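PDB 3OP7: aminotransferase class I and II, which probably catalyses pyridoxal-phosphate-dependent transfer of amino groups, as a fold-type I aminotransferase whose cofactor is held as a lysine Schiff base. Local coordinates for residues N138-D143 / D343-L348; S192-R197 / V204-E209. One frame throughout, in Å; residues are numbered along the deposited sequence. Where two conformers were deposited one is given.

Interaction 1: residues N138-D143 / D343-L348; sequences NGWLPD and DGYVRL. With EDO (1,2-ethanediol), chain F.
Trp-140 and Tyr-345 reach toward each other from two backbones that stay well apart, their CA atoms 12.9 Å from one another, and no hydrogen bond joins the two segments. The contact is an edge-to-face (T-shaped) aromatic pair linking the large, cofactor-binding sheet of the fold-type I aminotransferase to the small antiparallel sheet of its C-terminal part. Trp-140 sits in a type I' turn running from Asn-138 to Leu-141, which connects strand 128-135 to the edge strand 141-142; Tyr-345 begins strand 345-348. The six-membered ring of the indole offers its edge to one face of the phenol, with centroids 5.3 Å apart and planes at 70°. The side chains come from opposite directions because their backbones face each other; in each, CG is anti to the carbonyl carbon (chi1 -74° in Trp-140, -60° in Tyr-345). The tyrosine ring also lies nearly parallel to Phe-310, and its hydroxyl is hydrogen-bonded to Glu-136, a tie back to the chain just before the turn. In the turn, Gly-139 O accepts a hydrogen bond from an ethanediol, probably from the crystallisation liquor. The nearest approach of the two rings is Trp-140 CZ2 to Tyr-345 CE2, at 3.5 Å.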
ATOM      1  N   ASN A 138      29.659  17.077  11.101  1.00 42.03           N
ATOM      2  CA  ASN A 138      29.114  18.133  10.261  1.00 40.46           C
ATOM      3  C   ASN A 138      27.583  18.258  10.395  1.00 38.96           C
ATOM      4  O   ASN A 138      26.883  18.424   9.395  1.00 35.82           O
ATOM      5  CB  ASN A 138      29.529  17.864   8.812  1.00 41.37           C
ATOM      6  CG  ASN A 138      31.048  17.978   8.608  1.00 46.19           C
ATOM      7  OD1 ASN A 138      31.691  17.081   8.038  1.00 51.98           O
ATOM      8  ND2 ASN A 138      31.620  19.081   9.082  1.00 45.12           N
ATOM      9  N   GLY A 139      27.074  18.207  11.627  1.00 37.38           N
ATOM     10  CA  GLY A 139      25.646  18.421  11.862  1.00 36.51           C
ATOM     11  C   GLY A 139      24.759  17.340  11.269  1.00 34.13           C
ATOM     12  O   GLY A 139      23.575  17.574  10.938  1.00 35.05           O
ATOM     13  N   TRP A 140      25.317  16.134  11.193  1.00 33.23           N
ATOM     14  CA  TRP A 140      24.662  14.952  10.616  1.00 32.31           C
ATOM     15  C   TRP A 140      24.343  15.105   9.123  1.00 31.45           C
ATOM     16  O   TRP A 140      23.515  14.394   8.603  1.00 30.90           O
ATOM     17  CB  TRP A 140      23.368  14.529  11.356  1.00 32.37           C
ATOM     18  CG  TRP A 140      23.586  13.858  12.713  1.00 33.29           C
ATOM     19  CD1 TRP A 140      23.116  14.292  13.917  1.00 36.03           C
ATOM     20  CD2 TRP A 140      24.274  12.630  12.975  1.00 34.46           C
ATOM     21  NE1 TRP A 140      23.469  13.408  14.921  1.00 33.64           N
ATOM     22  CE2 TRP A 140      24.188  12.383  14.373  1.00 37.00           C
ATOM     23  CE3 TRP A 140      24.940  11.704  12.174  1.00 36.50           C
ATOM     24  CZ2 TRP A 140      24.751  11.248  14.973  1.00 37.87           C
ATOM     25  CZ3 TRP A 140      25.491  10.572  12.761  1.00 38.25           C
ATOM     26  CH2 TRP A 140      25.430  10.377  14.168  1.00 39.68           C
ATOM     27  N   LEU A 141      24.956  16.078   8.457  1.00 32.08           N
ATOM     28  CA  LEU A 141      24.810  16.166   7.035  1.00 30.68           C
ATOM     29  C   LEU A 141      25.909  15.360   6.344  1.00 30.96           C
ATOM     30  O   LEU A 141      27.048  15.259   6.836  1.00 31.44           O
ATOM     31  CB  LEU A 141      24.833  17.601   6.560  1.00 32.32           C
ATOM     32  CG  LEU A 141      23.757  18.536   7.086  1.00 31.49           C
ATOM     33  CD1 LEU A 141      24.137  19.967   6.715  1.00 38.35           C
ATOM     34  CD2 LEU A 141      22.369  18.070   6.617  1.00 32.36           C
ATOM     35  N   PRO A 142      25.607  14.846   5.157  1.00 29.57           N
ATOM     36  CA  PRO A 142      26.656  14.151   4.383  1.00 30.38           C
ATOM     37  C   PRO A 142      27.479  15.170   3.634  1.00 31.07           C
ATOM     38  O   PRO A 142      27.143  16.355   3.661  1.00 33.20           O
ATOM     39  CB  PRO A 142      25.854  13.315   3.407  1.00 29.75           C
ATOM     40  CG  PRO A 142      24.714  14.216   3.084  1.00 27.88           C
ATOM     41  CD  PRO A 142      24.347  14.893   4.386  1.00 28.43           C
ATOM     42  N   ASP A 143      28.589  14.740   3.041  1.00 31.22           N
ATOM     43  CA  ASP A 143      29.561  15.675   2.476  1.00 31.80           C
ATOM     44  C   ASP A 143      29.307  15.762   0.959  1.00 30.58           C
ATOM     45  O   ASP A 143      29.434  14.793   0.234  1.00 29.84           O
ATOM     46  CB  ASP A 143      30.974  15.169   2.797  1.00 32.47           C
ATOM     47  CG  ASP A 143      32.100  16.074   2.302  1.00 34.01           C
ATOM     48  OD1 ASP A 143      31.879  17.126   1.644  1.00 33.11           O
ATOM     49  OD2 ASP A 143      33.251  15.685   2.574  1.00 36.44           O
ATOM     50  N   ASP A 343      25.749   2.317  15.975  1.00 42.23           N
ATOM     51  CA  ASP A 343      25.661   1.928  17.377  1.00 42.70           C
ATOM     52  C   ASP A 343      26.296   3.065  18.224  1.00 42.59           C
ATOM     53  O   ASP A 343      27.013   3.909  17.701  1.00 42.70           O
ATOM     54  CB  ASP A 343      26.359   0.566  17.576  1.00 44.09           C
ATOM     55  CG  ASP A 343      25.814  -0.235  18.770  1.00 46.79           C
ATOM     56  OD1 ASP A 343      25.146   0.356  19.648  1.00 48.31           O
ATOM     57  OD2 ASP A 343      26.095  -1.461  18.851  1.00 45.17           O
ATOM     58  N   GLY A 344      26.015   3.090  19.519  1.00 42.58           N
ATOM     59  CA  GLY A 344      26.430   4.186  20.381  1.00 43.27           C
ATOM     60  C   GLY A 344      25.383   5.273  20.532  1.00 41.72           C
ATOM     61  O   GLY A 344      25.602   6.215  21.310  1.00 42.15           O
ATOM     62  N   TYR A 345      24.241   5.112  19.832  1.00 39.33           N
ATOM     63  CA  TYR A 345      23.157   6.079  19.816  1.00 37.69           C
ATOM     64  C   TYR A 345      21.814   5.371  19.967  1.00 36.98           C
ATOM     65  O   TYR A 345      21.672   4.178  19.633  1.00 37.43           O
ATOM     66  CB  TYR A 345      23.122   6.826  18.464  1.00 36.69           C
ATOM     67  CG  TYR A 345      24.357   7.602  18.117  1.00 37.43           C
ATOM     68  CD1 TYR A 345      25.451   6.970  17.553  1.00 40.53           C
ATOM     69  CD2 TYR A 345      24.435   8.973  18.337  1.00 39.42           C
ATOM     70  CE1 TYR A 345      26.602   7.689  17.224  1.00 43.51           C
ATOM     71  CE2 TYR A 345      25.603   9.692  18.045  1.00 40.45           C
ATOM     72  CZ  TYR A 345      26.670   9.043  17.473  1.00 43.34           C
ATOM     73  OH  TYR A 345      27.851   9.714  17.141  1.00 44.17           O
ATOM     74  N   VAL A 346      20.794   6.135  20.346  1.00 36.16           N
ATOM     75  CA  VAL A 346      19.412   5.638  20.368  1.00 35.39           C
ATOM     76  C   VAL A 346      18.512   6.654  19.653  1.00 34.70           C
ATOM     77  O   VAL A 346      18.785   7.842  19.737  1.00 34.44           O
ATOM     78  CB  VAL A 346      18.942   5.436  21.831  1.00 36.64           C
ATOM     79  CG1 VAL A 346      19.777   4.358  22.517  1.00 38.20           C
ATOM     80  CG2 VAL A 346      19.028   6.749  22.639  1.00 38.09           C
ATOM     81  N   ARG A 347      17.491   6.198  18.916  1.00 33.43           N
ATOM     82  CA  ARG A 347      16.464   7.099  18.378  1.00 32.97           C
ATOM     83  C   ARG A 347      15.389   7.317  19.471  1.00 34.58           C
ATOM     84  O   ARG A 347      14.850   6.346  20.017  1.00 35.41           O
ATOM     85  CB  ARG A 347      15.828   6.576  17.121  1.00 31.89           C
ATOM     86  CG  ARG A 347      15.048   7.679  16.426  1.00 31.63           C
ATOM     87  CD  ARG A 347      14.363   7.164  15.254  1.00 30.83           C
ATOM     88  NE  ARG A 347      13.230   6.340  15.662  1.00 30.15           N
ATOM     89  CZ  ARG A 347      12.409   5.738  14.809  1.00 32.71           C
ATOM     90  NH1 ARG A 347      12.620   5.802  13.478  1.00 32.44           N
ATOM     91  NH2 ARG A 347      11.388   5.036  15.297  1.00 31.15           N
ATOM     92  N   LEU A 348      15.161   8.588  19.803  1.00 35.15           N
ATOM     93  CA  LEU A 348      14.218   9.025  20.837  1.00 35.78           C
ATOM     94  C   LEU A 348      13.126   9.927  20.207  1.00 34.51           C
ATOM     95  O   LEU A 348      13.443  10.985  19.657  1.00 35.39           O
ATOM     96  CB  LEU A 348      14.997   9.787  21.891  1.00 36.09           C
ATOM     97  CG  LEU A 348      14.248  10.025  23.205  1.00 38.18           C
ATOM     98  CD1 LEU A 348      15.283  10.196  24.317  1.00 36.22           C
ATOM     99  CD2 LEU A 348      13.263  11.197  23.153  1.00 35.99           C
TER
HETATM  100  C1  EDO F 403      20.581  21.402  10.487  1.00 39.19           C
HETATM  101  O1  EDO F 403      19.695  20.409  11.049  1.00 34.20           O
HETATM  102  C2  EDO F 403      21.915  20.786  10.048  1.00 37.45           C
HETATM  103  O2  EDO F 403      22.572  20.114  11.142  1.00 38.48           O

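Interaction 2: residues S192-R197 / V204-E209; sequences SDEVYR and VPSIIE. With EDO (1,2-ethanediol), chain K; EDO (1,2-ethanediol), chain I.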
ATOM      1  N   SER A 192      13.130  13.021  -2.567  1.00 22.62           N
ATOM      2  CA  SER A 192      13.249  13.562  -1.218  1.00 21.96           C
ATOM      3  C   SER A 192      12.001  13.245  -0.375  1.00 22.38           C
ATOM      4  O   SER A 192      10.899  13.705  -0.675  1.00 22.38           O
ATOM      5  CB  SER A 192      13.467  15.074  -1.307  1.00 23.28           C
ATOM      6  OG  SER A 192      13.666  15.636  -0.016  1.00 22.51           O
ATOM      7  N   ASP A 193      12.164  12.373   0.611  1.00 21.34           N
ATOM      8  CA  ASP A 193      11.124  12.054   1.550  1.00 20.79           C
ATOM      9  C   ASP A 193      11.099  13.170   2.611  1.00 21.09           C
ATOM     10  O   ASP A 193      12.054  13.355   3.403  1.00 22.50           O
ATOM     11  CB  ASP A 193      11.390  10.665   2.136  1.00 21.54           C
ATOM     12  CG  ASP A 193      10.459  10.287   3.294  1.00 22.15           C
ATOM     13  OD1 ASP A 193       9.905  11.165   3.981  1.00 23.30           O
ATOM     14  OD2 ASP A 193      10.408   9.094   3.598  1.00 23.50           O
ATOM     15  N   GLU A 194      10.041  13.958   2.533  1.00 20.65           N
ATOM     16  CA  GLU A 194       9.876  15.165   3.272  1.00 22.45           C
ATOM     17  C   GLU A 194       8.801  15.097   4.333  1.00 22.77           C
ATOM     18  O   GLU A 194       8.222  16.120   4.698  1.00 22.42           O
ATOM     19  CB  GLU A 194       9.678  16.351   2.301  1.00 22.92           C
ATOM     20  CG  GLU A 194      10.913  16.518   1.431  1.00 23.38           C
ATOM     21  CD  GLU A 194      10.834  17.496   0.271  1.00 25.88           C
ATOM     22  OE1 GLU A 194       9.731  17.904  -0.136  1.00 24.90           O
ATOM     23  OE2 GLU A 194      11.943  17.886  -0.215  1.00 22.89           O
ATOM     24  N   VAL A 195       8.539  13.916   4.879  1.00 21.51           N
ATOM     25  CA  VAL A 195       7.529  13.822   5.946  1.00 21.52           C
ATOM     26  C   VAL A 195       7.813  14.730   7.150  1.00 22.96           C
ATOM     27  O   VAL A 195       6.853  15.166   7.803  1.00 24.04           O
ATOM     28  CB  VAL A 195       7.269  12.349   6.436  1.00 20.54           C
ATOM     29  CG1 VAL A 195       6.657  11.492   5.281  1.00 19.28           C
ATOM     30  CG2 VAL A 195       8.516  11.680   7.024  1.00 22.03           C
ATOM     31  N   TYR A 196       9.076  14.963   7.453  1.00 23.75           N
ATOM     32  CA  TYR A 196       9.469  15.835   8.561  1.00 25.53           C
ATOM     33  C   TYR A 196       9.708  17.257   8.114  1.00 26.82           C
ATOM     34  O   TYR A 196      10.831  17.640   7.735  1.00 26.53           O
ATOM     35  CB  TYR A 196      10.717  15.330   9.286  1.00 25.20           C
ATOM     36  CG  TYR A 196      10.452  13.992   9.966  1.00 26.80           C
ATOM     37  CD1 TYR A 196       9.613  13.933  11.074  1.00 32.21           C
ATOM     38  CD2 TYR A 196      11.031  12.830   9.534  1.00 25.97           C
ATOM     39  CE1 TYR A 196       9.368  12.769  11.713  1.00 30.82           C
ATOM     40  CE2 TYR A 196      10.769  11.646  10.176  1.00 26.71           C
ATOM     41  CZ  TYR A 196       9.949  11.637  11.268  1.00 29.97           C
ATOM     42  OH  TYR A 196       9.686  10.490  11.961  1.00 37.02           O
ATOM     43  N   ARG A 197       8.630  18.033   8.113  1.00 28.07           N
ATOM     44  CA  ARG A 197       8.698  19.512   7.943  0.50 28.28           C
ATOM     45  C   ARG A 197       9.359  20.148   9.149  1.00 29.40           C
ATOM     46  O   ARG A 197       8.867  20.047  10.294  1.00 28.36           O
ATOM     47  CB  ARG A 197       7.290  20.118   7.781  0.50 29.47           C
ATOM     48  CG  ARG A 197       7.211  21.576   7.286  0.50 30.98           C
ATOM     49  CD  ARG A 197       5.965  22.335   7.814  0.50 32.91           C
ATOM     50  NE  ARG A 197       6.103  23.801   7.752  0.50 34.50           N
ATOM     51  CZ  ARG A 197       6.233  24.603   8.803  0.50 36.90           C
ATOM     52  NH1 ARG A 197       6.256  24.122  10.034  0.50 35.28           N
ATOM     53  NH2 ARG A 197       6.349  25.910   8.615  0.50 40.13           N
ATOM     54  N   VAL A 204      13.880  25.959   4.263  1.00 33.55           N
ATOM     55  CA  VAL A 204      13.959  24.597   3.800  1.00 30.45           C
ATOM     56  C   VAL A 204      12.903  24.354   2.728  1.00 30.64           C
ATOM     57  O   VAL A 204      11.811  23.820   3.014  1.00 31.29           O
ATOM     58  CB  VAL A 204      13.851  23.560   4.948  1.00 31.13           C
ATOM     59  CG1 VAL A 204      14.204  22.207   4.462  1.00 29.17           C
ATOM     60  CG2 VAL A 204      14.815  23.843   6.049  1.00 28.55           C
ATOM     61  N   PRO A 205      13.250  24.669   1.466  1.00 29.91           N
ATOM     62  CA  PRO A 205      12.346  24.378   0.380  1.00 29.53           C
ATOM     63  C   PRO A 205      12.225  22.879   0.169  1.00 28.24           C
ATOM     64  O   PRO A 205      13.120  22.106   0.546  1.00 27.87           O
ATOM     65  CB  PRO A 205      13.031  25.030  -0.830  1.00 28.75           C
ATOM     66  CG  PRO A 205      14.503  25.025  -0.484  1.00 31.90           C
ATOM     67  CD  PRO A 205      14.503  25.293   0.982  1.00 31.43           C
ATOM     68  N   SER A 206      11.107  22.476  -0.413  1.00 26.54           N
ATOM     69  CA  SER A 206      10.959  21.127  -0.991  1.00 26.46           C
ATOM     70  C   SER A 206      11.907  20.961  -2.172  1.00 26.44           C
ATOM     71  O   SER A 206      12.200  21.920  -2.898  1.00 27.49           O
ATOM     72  CB  SER A 206       9.533  20.900  -1.456  1.00 26.61           C
ATOM     73  OG  SER A 206       9.416  19.638  -2.121  1.00 23.73           O
ATOM     74  N   ILE A 207      12.361  19.736  -2.376  1.00 25.10           N
ATOM     75  CA  ILE A 207      13.171  19.410  -3.553  1.00 25.17           C
ATOM     76  C   ILE A 207      12.538  19.879  -4.829  1.00 26.00           C
ATOM     77  O   ILE A 207      13.198  20.390  -5.717  1.00 27.80           O
ATOM     78  CB  ILE A 207      13.567  17.891  -3.624  1.00 22.35           C
ATOM     79  CG1 ILE A 207      14.804  17.698  -4.493  1.00 23.07           C
ATOM     80  CG2 ILE A 207      12.432  16.934  -4.075  1.00 22.96           C
ATOM     81  CD1 ILE A 207      16.079  18.435  -4.026  1.00 25.43           C
ATOM     82  N   ILE A 208      11.226  19.721  -4.937  1.00 25.26           N
ATOM     83  CA  ILE A 208      10.567  20.122  -6.167  1.00 25.82           C
ATOM     84  C   ILE A 208      10.494  21.646  -6.386  1.00 27.10           C
ATOM     85  O   ILE A 208      10.249  22.091  -7.509  1.00 28.82           O
ATOM     86  CB  ILE A 208       9.172  19.508  -6.209  1.00 25.34           C
ATOM     87  CG1 ILE A 208       8.682  19.431  -7.659  1.00 28.02           C
ATOM     88  CG2 ILE A 208       8.262  20.245  -5.238  1.00 25.43           C
ATOM     89  CD1 ILE A 208       7.335  18.745  -7.829  1.00 26.07           C
ATOM     90  N   GLU A 209      10.761  22.439  -5.349  1.00 27.74           N
ATOM     91  CA  GLU A 209      10.848  23.900  -5.465  1.00 28.23           C
ATOM     92  C   GLU A 209      12.236  24.378  -5.919  1.00 30.36           C
ATOM     93  O   GLU A 209      12.409  25.574  -6.270  1.00 30.85           O
ATOM     94  CB  GLU A 209      10.454  24.557  -4.123  1.00 28.19           C
ATOM     95  CG  GLU A 209       8.979  24.334  -3.758  1.00 30.02           C
ATOM     96  CD  GLU A 209       8.605  24.750  -2.352  1.00 31.89           C
ATOM     97  OE1 GLU A 209       9.361  24.532  -1.371  1.00 32.14           O
ATOM     98  OE2 GLU A 209       7.475  25.256  -2.206  1.00 34.93           O
TER
HETATM   99  C1  EDO K 408       9.458  28.275  -2.055  1.00 61.85           C
HETATM  100  O1  EDO K 408      10.318  28.445  -3.195  1.00 62.05           O
HETATM  101  C2  EDO K 408      10.271  27.808  -0.848  1.00 61.29           C
HETATM  102  O2  EDO K 408       9.551  26.939   0.047  1.00 59.70           O
HETATM  103  C1  EDO I 406       4.415  26.736  11.199  1.00 59.02           C
HETATM  104  O1  EDO I 406       5.111  27.369  10.129  1.00 60.24           O
HETATM  105  C2  EDO I 406       3.616  27.786  11.962  1.00 59.83           C
HETATM  106  O2  EDO I 406       3.023  27.207  13.130  1.00 59.18           O
HETATM  107  O   HOH W   1      13.510  19.489   1.307  1.00 31.81           O
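The carboxylate of Glu-194 grips the start of helix 207-210 with both oxygens, each through its syn lone pair: OE1 takes the hydroxyl of Ser-206 (OG to OE1 2.7 Å), while OE2 takes the backbone N of Ile-207 in a nearly straight bond (2.9 Å, 168°). The chain beyond CG is extended (chi2 171°), carrying the carboxylate across from the end of strand 189-193 to the helix. These elements belong to the beta-alpha-beta unit 189-193, 207-210, 214-219 of the large sheet. On the strand itself, Asp-193 makes an Asx turn to Val-195 N through OD1 and a hydrogen bond to N1 of the cofactor-modified lysine at position 222 through OD2. Ser-192 OG donates to Glu-194 OE2 from the anti side, 32° out of the carboxylate plane, and a water joins OE2 to Pro-205 O. Next to this polar cluster the packing is tight: Ser-192 CB presses on Ile-207 CG2 at 3.5 Å, and Ile-207 also leans on Val-180 of helix 173-184. Ser-206 is the N-cap: its OG accepts a weak bond from Ile-208 N, and its own N is bound to Glu-209 OE1 at 2.9 Å, the capping-box bond. The outer side is looser. Arg-197 is exposed and extends away from the cluster, and Glu-209 OE1 accepts from an ethanediol (O2 to OE1 2.8 Å). With Ser-206 OG, Ile-207 N, Ser-192 OG and a water all donating to it, the buried Glu-194 carboxylate is probably ionised, and the N-terminal end of the short helix would favour that charge.

Interaction 2 falls within the roughly 200 residues that separate the two segments of interaction 1: the order along the chain is 138-143, 192-197, 204-209, 343-348. Their centres are 19 Å apart and their nearest atoms about 6 Å apart, without touching. Both reach the mixed eight-stranded sheet, interaction 1 at the turn leading into its edge strand 141-142 and interaction 2 through the interior strand 189-193. Interaction 2 is local, joining the end of strand 189-193 to the helix that follows it in the beta-alpha-beta unit, whereas interaction 1 is long-range and bridges to the four-stranded sheet. Arg-347, two residues after Tyr-345, bonds to Asn-165, bringing strand 345-348 back to the cofactor-binding part.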